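Local coordinates for ABC transporter, substrate binding protein (Polyamine) (Agrobacterium tumefaciens, PDB 4EUO) that binds gamma-aminobutyric acid (GABA) selectively in the periplasm, probably as the substrate-binding component of an ABC importer, at residues T248-T258 against V265-M273; W179-A190 against S198-L207. All coordinates share one frame; numbering follows the deposited sequence.

Contact 1 of 2, residues T248-T258 against V265-M273; sequences TSAQAQADMAT and VNIESAKLM
A chi1 of -177° swings the Asn266 amide away from its backbone N and toward Thr248 O, and Gln253, bent at chi2 (-77°), carries its amide to the backbone of Val265. The Asn266 amide works at both ends. ND2 gives a nearly straight bond to Thr248 O (2.9 Å), lying in the carbonyl plane on a lone pair, while OD1 accepts from Glu268 N and closes an Asx turn. Gln253 OE1 takes the N-H of Val265 at 2.8 Å, the donor tilted from the carbonyl plane, and NE2 of the same amide bonds Ser98 O and Ala247 O. Ser269, three residues after Asn266, donates from OG to Ala250 O (2.8 Å), which also accepts the helical N-H of Ala254.

Small residues let the loop lie close. The Ala254 methyl meets Met273 CG at 3.8 Å and Leu272 CB at 4.0 Å; the Met273 chain, bent only at its end, lays CE against Ala257 CB and Thr258 OG1 (3.4 Å). At the outer margin a water joins Gln251 NE2 to Leu272 O. Two loop side chains thus bond carbonyls at the start of helix 250-260, Gln253 bonds Val265 N, and apolar contacts continue to Thr258.

Contact 2 of 2, residues W179-A190 against S198-L207; sequences WSGGAQSQQLIA and SVWNGRMTAL. With ABU (gamma-amino-butanoic acid), chain E.
Trp179 drives the edge of its six-membered ring into the face of Trp200, a T-shaped pair with centroids 4.7 Å apart and planes at 77°. Trp179 CH2 stands over the centre of the Trp200 ring, and the opposite face of that ring carries the GABA chain, with CB of the ligand over its centre. Farther along helix 182-190, Ile189 CG1 touches both Val199 CG1 and Met204 CE, and Ala190 CB meets Leu207 CD2, giving an apolar seam against strand 196-200 and against helix 201-207, which the helix crosses at -58°.

Around this core the polar groups take over. Trp179 NE1 bonds Ser198 O (2.9 Å) close to the indole plane, which fixes the rotation of the ring. Water 3 accepts from Trp200 N and donates to Ser185 OG, whose hydroxyl in turn donates to Gly182 O. Arg203, bent at chi2 (-74°), is a knob among Gly182, Ala183, Ser185 and Gln186. Gly182 CA lies 3.5 Å from Arg203 CZ, over one face of the guanidinium, a closeness that the absence of a side chain allows. Gln186 holds the same arginine at two points: NE2 donates to Arg203 O (3.0 Å) on a lone pair, and OE1 receives a longer bond from NH1 (3.3 Å), which arrives from above the amide carbonyl plane.

The edge bearing NE and NH2 faces the ligand: Arg203 NE donates to GABA O (2.9 Å) and Arg203 NH2 donates to GABA OXT (2.8 Å), while NH2 also bonds Gly9 O. Tyr262, Thr12 and Asp226 supply further hydrogen bonds to GABA. The indole therefore packs against the methylene chain as the arginine pairs with the carboxylate, and Trp179, Gly182 and Gln186 form a second shell consistent with positioning both.

Contact 2 comes first along the chain, and the centres of the two lie 23 Å apart; they do not meet, their nearest atoms being about 6 Å apart. Contact 2 includes strand 196-200 of the mixed sheet of this periplasmic binding protein fold, and contact 1 packs against strand 96-107, the partner of 196-200, where its residues touch Val96, Phe99 and Tyr100. Helix 10-28 also borders both. Contact 2 lies at the GABA pocket and supplies two of its nine residues; contact 1 is more peripheral, its Val265 side chain about 12 Å from the ligand. One contact thus builds the binding site directly, the other joins helix 250-260 to its following loop.

Contact 1 of 2, residues T248-T258 against V265-M273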
loop_
_atom_site.group_PDB
_atom_site.type_symbol
_atom_site.label_atom_id
_atom_site.label_comp_id
_atom_site.label_asym_id
_atom_site.label_seq_id
_atom_site.Cartn_x
_atom_site.Cartn_y
_atom_site.Cartn_z
ATOM N N THR A 248 6.248 -3.124 14.669
ATOM C CA THR A 248 6.185 -1.664 14.680
ATOM C C THR A 248 7.244 -1.010 15.560
ATOM O O THR A 248 7.268 0.228 15.660
ATOM C CB THR A 248 4.799 -1.144 15.002
ATOM O OG1 THR A 248 4.448 -1.522 16.339
ATOM C CG2 THR A 248 3.741 -1.637 14.021
ATOM N N SER A 249 8.149 -1.831 16.144
ATOM C CA SER A 249 9.246 -1.278 16.945
ATOM C C SER A 249 10.315 -0.663 16.010
ATOM O O SER A 249 10.345 -0.904 14.801
ATOM C CB SER A 249 9.817 -2.333 17.884
ATOM O OG SER A 249 10.408 -3.404 17.180
ATOM N N ALA A 250 11.202 0.169 16.576
ATOM C CA ALA A 250 12.116 0.977 15.799
ATOM C C ALA A 250 13.035 0.236 14.883
ATOM O O ALA A 250 13.098 0.568 13.699
ATOM C CB ALA A 250 12.918 1.905 16.712
ATOM N N GLN A 251 13.769 -0.752 15.418
ATOM C CA GLN A 251 14.702 -1.486 14.572
ATOM C C GLN A 251 13.980 -2.307 13.503
ATOM O O GLN A 251 14.419 -2.315 12.359
ATOM C CB GLN A 251 15.660 -2.378 15.404
ATOM C CG GLN A 251 16.859 -2.895 14.607
ATOM C CD GLN A 251 17.799 -1.823 14.116
ATOM O OE1 GLN A 251 18.417 -1.084 14.898
ATOM N NE2 GLN A 251 17.964 -1.747 12.810
ATOM N N ALA A 252 12.892 -2.996 13.888
ATOM C CA ALA A 252 12.079 -3.796 12.969
ATOM C C ALA A 252 11.542 -2.910 11.831
ATOM O O ALA A 252 11.588 -3.333 10.674
ATOM C CB ALA A 252 10.936 -4.445 13.724
ATOM N N GLN A 253 11.114 -1.678 12.148
ATOM C CA GLN A 253 10.605 -0.775 11.113
ATOM C C GLN A 253 11.742 -0.264 10.213
ATOM O O GLN A 253 11.596 -0.143 8.980
ATOM C CB GLN A 253 9.862 0.380 11.750
ATOM C CG GLN A 253 8.447 0.006 12.159
ATOM C CD GLN A 253 7.542 -0.033 10.942
ATOM O OE1 GLN A 253 7.556 0.904 10.146
ATOM N NE2 GLN A 253 6.744 -1.106 10.776
ATOM N N ALA A 254 12.905 0.064 10.823
ATOM C CA ALA A 254 14.037 0.501 10.017
ATOM C C ALA A 254 14.453 -0.640 9.080
ATOM O O ALA A 254 14.763 -0.391 7.929
ATOM C CB ALA A 254 15.211 0.876 10.938
ATOM N N ASP A 255 14.465 -1.888 9.565
ATOM C CA ASP A 255 14.859 -3.009 8.708
ATOM C C ASP A 255 13.864 -3.259 7.589
ATOM O O ASP A 255 14.284 -3.505 6.465
ATOM C CB ASP A 255 15.087 -4.283 9.546
ATOM C CG ASP A 255 16.276 -4.175 10.516
ATOM O OD1 ASP A 255 17.053 -3.197 10.404
ATOM O OD2 ASP A 255 16.347 -4.994 11.429
ATOM N N MET A 256 12.567 -3.099 7.857
ATOM C CA MET A 256 11.539 -3.245 6.817
ATOM C C MET A 256 11.783 -2.150 5.761
ATOM O O MET A 256 11.755 -2.407 4.559
ATOM C CB MET A 256 10.166 -3.103 7.478
ATOM C CG MET A 256 8.975 -3.080 6.500
ATOM S SD MET A 256 8.708 -1.453 5.724
ATOM C CE MET A 256 8.481 -0.408 7.170
ATOM N N ALA A 257 12.040 -0.906 6.218
ATOM C CA ALA A 257 12.218 0.184 5.277
ATOM C C ALA A 257 13.454 0.018 4.402
ATOM O O ALA A 257 13.419 0.214 3.185
ATOM C CB ALA A 257 12.301 1.502 6.055
ATOM N N THR A 258 14.571 -0.371 5.038
ATOM C CA THR A 258 15.805 -0.601 4.302
ATOM C C THR A 258 15.594 -1.682 3.240
ATOM O O THR A 258 16.126 -1.542 2.134
ATOM C CB THR A 258 16.892 -1.043 5.305
ATOM O OG1 THR A 258 17.126 0.028 6.206
ATOM C CG2 THR A 258 18.217 -1.434 4.626
ATOM N N VAL A 265 7.027 3.667 10.058
ATOM C CA VAL A 265 5.939 4.259 10.829
ATOM C C VAL A 265 6.193 4.182 12.324
ATOM O O VAL A 265 5.274 4.164 13.131
ATOM C CB VAL A 265 4.541 3.748 10.389
ATOM C CG1 VAL A 265 4.196 4.318 8.993
ATOM C CG2 VAL A 265 4.510 2.221 10.374
ATOM N N ASN A 266 7.489 4.182 12.675
ATOM C CA ASN A 266 7.989 4.337 14.042
ATOM C C ASN A 266 8.880 5.568 13.920
ATOM O O ASN A 266 9.752 5.624 13.041
ATOM C CB ASN A 266 8.759 3.129 14.526
ATOM C CG ASN A 266 9.193 3.312 15.973
ATOM O OD1 ASN A 266 9.923 4.266 16.290
ATOM N ND2 ASN A 266 8.748 2.441 16.865
ATOM N N ILE A 267 8.647 6.557 14.784
ATOM C CA ILE A 267 9.364 7.836 14.747
ATOM C C ILE A 267 10.821 7.767 15.149
ATOM O O ILE A 267 11.558 8.725 14.872
ATOM C CB ILE A 267 8.571 8.894 15.520
ATOM C CG1 ILE A 267 8.698 8.669 17.060
ATOM C CG2 ILE A 267 7.110 8.885 15.031
ATOM C CD1 ILE A 267 7.668 9.357 17.877
ATOM N N GLU A 268 11.262 6.644 15.695
ATOM C CA GLU A 268 12.667 6.487 16.064
ATOM C C GLU A 268 13.427 5.583 15.108
ATOM O O GLU A 268 14.565 5.204 15.392
ATOM C CB GLU A 268 12.791 6.032 17.521
ATOM C CG GLU A 268 12.131 7.037 18.452
ATOM C CD GLU A 268 12.448 6.971 19.926
ATOM O OE1 GLU A 268 12.999 5.945 20.385
ATOM O OE2 GLU A 268 12.095 7.942 20.634
ATOM N N SER A 269 12.819 5.239 13.938
ATOM C CA SER A 269 13.457 4.364 12.956
ATOM C C SER A 269 14.448 5.060 12.021
ATOM O O SER A 269 15.468 4.466 11.702
ATOM C CB SER A 269 12.410 3.669 12.097
ATOM O OG SER A 269 11.650 2.798 12.907
ATOM N N ALA A 270 14.116 6.274 11.514
ATOM C CA ALA A 270 14.943 6.977 10.517
ATOM C C ALA A 270 16.412 7.084 10.910
ATOM O O ALA A 270 17.300 6.798 10.100
ATOM C CB ALA A 270 14.380 8.361 10.219
ATOM N N LYS A 271 16.647 7.398 12.169
ATOM C CA LYS A 271 17.992 7.548 12.714
ATOM C C LYS A 271 18.848 6.266 12.677
ATOM O O LYS A 271 20.072 6.346 12.770
ATOM C CB LYS A 271 17.918 8.133 14.119
ATOM C CG LYS A 271 17.356 7.206 15.163
ATOM C CD LYS A 271 17.363 7.918 16.484
ATOM C CE LYS A 271 16.787 7.119 17.601
ATOM N NZ LYS A 271 16.421 8.011 18.732
ATOM N N LEU A 272 18.211 5.092 12.534
ATOM C CA LEU A 272 18.911 3.812 12.497
ATOM C C LEU A 272 19.295 3.427 11.093
ATOM O O LEU A 272 20.042 2.467 10.881
ATOM C CB LEU A 272 18.027 2.703 13.108
ATOM C CG LEU A 272 17.459 2.927 14.497
ATOM C CD1 LEU A 272 16.460 1.805 14.863
ATOM C CD2 LEU A 272 18.566 2.995 15.576
ATOM N N MET A 273 18.773 4.156 10.125
ATOM C CA MET A 273 19.012 3.807 8.745
ATOM C C MET A 273 20.188 4.501 8.136
ATOM O O MET A 273 20.632 5.545 8.622
ATOM C CB MET A 273 17.750 4.075 7.909
ATOM C CG MET A 273 16.536 3.287 8.379
ATOM S SD MET A 273 15.095 3.683 7.391
ATOM C CE MET A 273 15.662 3.043 5.767
HETATM O O HOH W 1 19.477 -0.199 10.799
#

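Contact 2 of 2, residues W179-A190 against S198-L207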
loop_
_atom_site.group_PDB
_atom_site.type_symbol
_atom_site.label_atom_id
_atom_site.label_comp_id
_atom_site.label_asym_id
_atom_site.label_seq_id
_atom_site.Cartn_x
_atom_site.Cartn_y
_atom_site.Cartn_z
ATOM N N TRP A 179 -3.589 -3.887 -12.694
ATOM C CA TRP A 179 -2.779 -4.791 -11.865
ATOM C C TRP A 179 -3.573 -5.134 -10.620
ATOM O O TRP A 179 -4.099 -4.264 -9.914
ATOM C CB TRP A 179 -1.349 -4.277 -11.539
ATOM C CG TRP A 179 -1.203 -2.914 -10.920
ATOM C CD1 TRP A 179 -1.002 -1.740 -11.581
ATOM C CD2 TRP A 179 -1.123 -2.608 -9.523
ATOM N NE1 TRP A 179 -0.808 -0.712 -10.687
ATOM C CE2 TRP A 179 -0.894 -1.215 -9.414
ATOM C CE3 TRP A 179 -1.195 -3.374 -8.353
ATOM C CZ2 TRP A 179 -0.706 -0.580 -8.187
ATOM C CZ3 TRP A 179 -0.996 -2.742 -7.136
ATOM C CH2 TRP A 179 -0.793 -1.356 -7.059
ATOM N N SER A 180 -3.671 -6.459 -10.366
ATOM C CA SER A 180 -4.416 -6.966 -9.208
ATOM C C SER A 180 -3.590 -7.008 -7.951
ATOM O O SER A 180 -4.153 -7.105 -6.861
ATOM C CB SER A 180 -4.903 -8.381 -9.488
ATOM O OG SER A 180 -5.855 -8.341 -10.532
ATOM N N GLY A 181 -2.290 -7.042 -8.098
ATOM C CA GLY A 181 -1.399 -7.134 -6.955
ATOM C C GLY A 181 -0.016 -6.708 -7.346
ATOM O O GLY A 181 0.259 -6.397 -8.509
ATOM N N GLY A 182 0.873 -6.721 -6.367
ATOM C CA GLY A 182 2.209 -6.182 -6.558
ATOM C C GLY A 182 3.036 -6.872 -7.615
ATOM O O GLY A 182 3.617 -6.221 -8.476
ATOM N N ALA A 183 3.053 -8.213 -7.578
ATOM C CA ALA A 183 3.853 -8.950 -8.560
ATOM C C ALA A 183 3.341 -8.741 -9.983
ATOM O O ALA A 183 4.145 -8.605 -10.908
ATOM C CB ALA A 183 3.891 -10.425 -8.213
ATOM N N GLN A 184 2.009 -8.640 -10.155
ATOM C CA GLN A 184 1.477 -8.354 -11.484
ATOM C C GLN A 184 1.887 -6.966 -11.945
ATOM O O GLN A 184 2.212 -6.804 -13.134
ATOM C CB GLN A 184 -0.032 -8.501 -11.527
ATOM C CG GLN A 184 -0.588 -8.184 -12.908
ATOM C CD GLN A 184 -1.984 -8.651 -13.055
ATOM O OE1 GLN A 184 -2.832 -8.467 -12.193
ATOM N NE2 GLN A 184 -2.283 -9.188 -14.236
ATOM N N SER A 185 1.925 -5.949 -11.028
ATOM C CA SER A 185 2.397 -4.646 -11.478
ATOM C C SER A 185 3.833 -4.710 -11.937
ATOM O O SER A 185 4.198 -4.078 -12.940
ATOM C CB SER A 185 2.225 -3.585 -10.399
ATOM O OG SER A 185 3.173 -3.700 -9.345
ATOM N N GLN A 186 4.646 -5.510 -11.225
ATOM C CA GLN A 186 6.043 -5.663 -11.598
ATOM C C GLN A 186 6.188 -6.373 -12.945
ATOM O O GLN A 186 6.986 -5.948 -13.778
ATOM C CB GLN A 186 6.764 -6.438 -10.497
ATOM C CG GLN A 186 6.907 -5.598 -9.203
ATOM C CD GLN A 186 7.334 -6.445 -8.060
ATOM O OE1 GLN A 186 6.673 -7.457 -7.687
ATOM N NE2 GLN A 186 8.402 -6.029 -7.379
ATOM N N GLN A 187 5.378 -7.417 -13.175
ATOM C CA GLN A 187 5.420 -8.129 -14.470
ATOM C C GLN A 187 5.028 -7.189 -15.600
ATOM O O GLN A 187 5.688 -7.200 -16.636
ATOM C CB GLN A 187 4.432 -9.306 -14.403
ATOM C CG GLN A 187 4.324 -10.147 -15.702
ATOM C CD GLN A 187 3.216 -9.581 -16.615
ATOM O OE1 GLN A 187 3.456 -9.215 -17.769
ATOM N NE2 GLN A 187 1.983 -9.431 -16.118
ATOM N N LEU A 188 3.944 -6.428 -15.437
ATOM C CA LEU A 188 3.483 -5.550 -16.489
ATOM C C LEU A 188 4.515 -4.514 -16.875
ATOM O O LEU A 188 4.742 -4.302 -18.080
ATOM C CB LEU A 188 2.161 -4.890 -16.098
ATOM C CG LEU A 188 0.969 -5.829 -16.090
ATOM C CD1 LEU A 188 -0.232 -5.181 -15.435
ATOM C CD2 LEU A 188 0.621 -6.314 -17.506
ATOM N N ILE A 189 5.174 -3.878 -15.892
ATOM C CA ILE A 189 6.200 -2.893 -16.171
ATOM C C ILE A 189 7.416 -3.596 -16.796
ATOM O O ILE A 189 7.878 -3.181 -17.874
ATOM C CB ILE A 189 6.611 -2.123 -14.875
ATOM C CG1 ILE A 189 5.429 -1.341 -14.234
ATOM C CG2 ILE A 189 7.838 -1.247 -15.150
ATOM C CD1 ILE A 189 4.925 -0.161 -15.090
ATOM N N ALA A 190 7.957 -4.633 -16.125
ATOM C CA ALA A 190 9.189 -5.263 -16.591
ATOM C C ALA A 190 9.072 -5.887 -17.987
ATOM O O ALA A 190 10.049 -5.831 -18.747
ATOM C CB ALA A 190 9.679 -6.299 -15.575
ATOM N N SER A 198 0.832 3.683 -12.663
ATOM C CA SER A 198 0.815 4.102 -11.254
ATOM C C SER A 198 0.983 2.866 -10.384
ATOM O O SER A 198 0.111 1.994 -10.392
ATOM C CB SER A 198 -0.487 4.792 -10.928
ATOM O OG SER A 198 -0.453 5.089 -9.538
ATOM N N VAL A 199 2.098 2.766 -9.683
ATOM C CA VAL A 199 2.466 1.558 -8.963
ATOM C C VAL A 199 2.951 1.873 -7.565
ATOM O O VAL A 199 3.346 3.008 -7.262
ATOM C CB VAL A 199 3.596 0.794 -9.738
ATOM C CG1 VAL A 199 3.088 0.340 -11.115
ATOM C CG2 VAL A 199 4.821 1.685 -9.922
ATOM N N TRP A 200 2.972 0.854 -6.697
ATOM C CA TRP A 200 3.499 0.994 -5.349
ATOM C C TRP A 200 4.997 1.223 -5.465
ATOM O O TRP A 200 5.688 0.450 -6.149
ATOM C CB TRP A 200 3.207 -0.268 -4.538
ATOM C CG TRP A 200 1.770 -0.532 -4.238
ATOM C CD1 TRP A 200 0.817 0.384 -3.916
ATOM C CD2 TRP A 200 1.153 -1.819 -4.110
ATOM N NE1 TRP A 200 -0.380 -0.252 -3.613
ATOM C CE2 TRP A 200 -0.191 -1.609 -3.709
ATOM C CE3 TRP A 200 1.606 -3.135 -4.290
ATOM C CZ2 TRP A 200 -1.089 -2.666 -3.508
ATOM C CZ3 TRP A 200 0.735 -4.185 -4.033
ATOM C CH2 TRP A 200 -0.605 -3.945 -3.674
ATOM N N ASN A 201 5.536 2.251 -4.771
ATOM C CA ASN A 201 6.932 2.609 -5.001
ATOM C C ASN A 201 7.919 1.493 -4.713
ATOM O O ASN A 201 8.899 1.315 -5.455
ATOM C CB ASN A 201 7.293 3.894 -4.263
ATOM C CG ASN A 201 7.416 3.719 -2.765
ATOM O OD1 ASN A 201 6.410 3.689 -2.030
ATOM N ND2 ASN A 201 8.652 3.544 -2.291
ATOM N N GLY A 202 7.680 0.748 -3.655
ATOM C CA GLY A 202 8.590 -0.303 -3.246
ATOM C C GLY A 202 8.659 -1.428 -4.257
ATOM O O GLY A 202 9.682 -2.123 -4.339
ATOM N N ARG A 203 7.624 -1.604 -5.085
ATOM C CA ARG A 203 7.683 -2.644 -6.116
ATOM C C ARG A 203 8.703 -2.271 -7.190
ATOM O O ARG A 203 9.318 -3.171 -7.778
ATOM C CB ARG A 203 6.311 -2.851 -6.720
ATOM C CG ARG A 203 5.312 -3.423 -5.722
ATOM C CD ARG A 203 5.584 -4.908 -5.468
ATOM N NE ARG A 203 4.801 -5.385 -4.322
ATOM C CZ ARG A 203 4.606 -6.669 -4.042
ATOM N NH1 ARG A 203 5.087 -7.608 -4.844
ATOM N NH2 ARG A 203 3.858 -7.024 -3.003
ATOM N N MET A 204 8.920 -0.964 -7.415
ATOM C CA MET A 204 9.945 -0.508 -8.358
ATOM C C MET A 204 11.327 -0.658 -7.713
ATOM O O MET A 204 12.254 -1.125 -8.389
ATOM C CB MET A 204 9.688 0.941 -8.770
ATOM C CG MET A 204 8.355 1.152 -9.487
ATOM S SD MET A 204 8.129 0.154 -10.989
ATOM C CE MET A 204 7.140 -1.278 -10.351
ATOM N N THR A 205 11.461 -0.353 -6.411
ATOM C CA THR A 205 12.716 -0.590 -5.697
ATOM C C THR A 205 13.078 -2.072 -5.827
ATOM O O THR A 205 14.244 -2.401 -6.113
ATOM C CB THR A 205 12.552 -0.239 -4.222
ATOM O OG1 THR A 205 12.311 1.169 -4.156
ATOM C CG2 THR A 205 13.785 -0.586 -3.393
ATOM N N ALA A 206 12.107 -2.985 -5.643
ATOM C CA ALA A 206 12.416 -4.425 -5.729
ATOM C C ALA A 206 12.834 -4.843 -7.106
ATOM O O ALA A 206 13.759 -5.662 -7.239
ATOM C CB ALA A 206 11.233 -5.225 -5.254
ATOM N N LEU A 207 12.201 -4.307 -8.148
ATOM C CA LEU A 207 12.612 -4.625 -9.510
ATOM C C LEU A 207 14.060 -4.206 -9.717
ATOM O O LEU A 207 14.860 -4.998 -10.229
ATOM C CB LEU A 207 11.744 -3.916 -10.540
ATOM C CG LEU A 207 10.449 -4.611 -10.911
ATOM C CD1 LEU A 207 9.615 -3.737 -11.836
ATOM C CD2 LEU A 207 10.692 -6.002 -11.571
HETATM N N ABU E . -1.003 -1.698 0.069
HETATM C CD ABU E . 0.394 -1.493 -0.333
HETATM C CB ABU E . 1.083 -2.799 -0.643
HETATM C CG ABU E . 2.502 -2.534 -1.015
HETATM C C ABU E . 3.292 -3.737 -1.487
HETATM O O ABU E . 4.415 -3.509 -2.163
HETATM O OXT ABU E . 2.858 -4.969 -1.367
HETATM O O HOH W 2 3.015 -9.686 -4.803
HETATM O O HOH W 3 2.400 -1.864 -7.427
#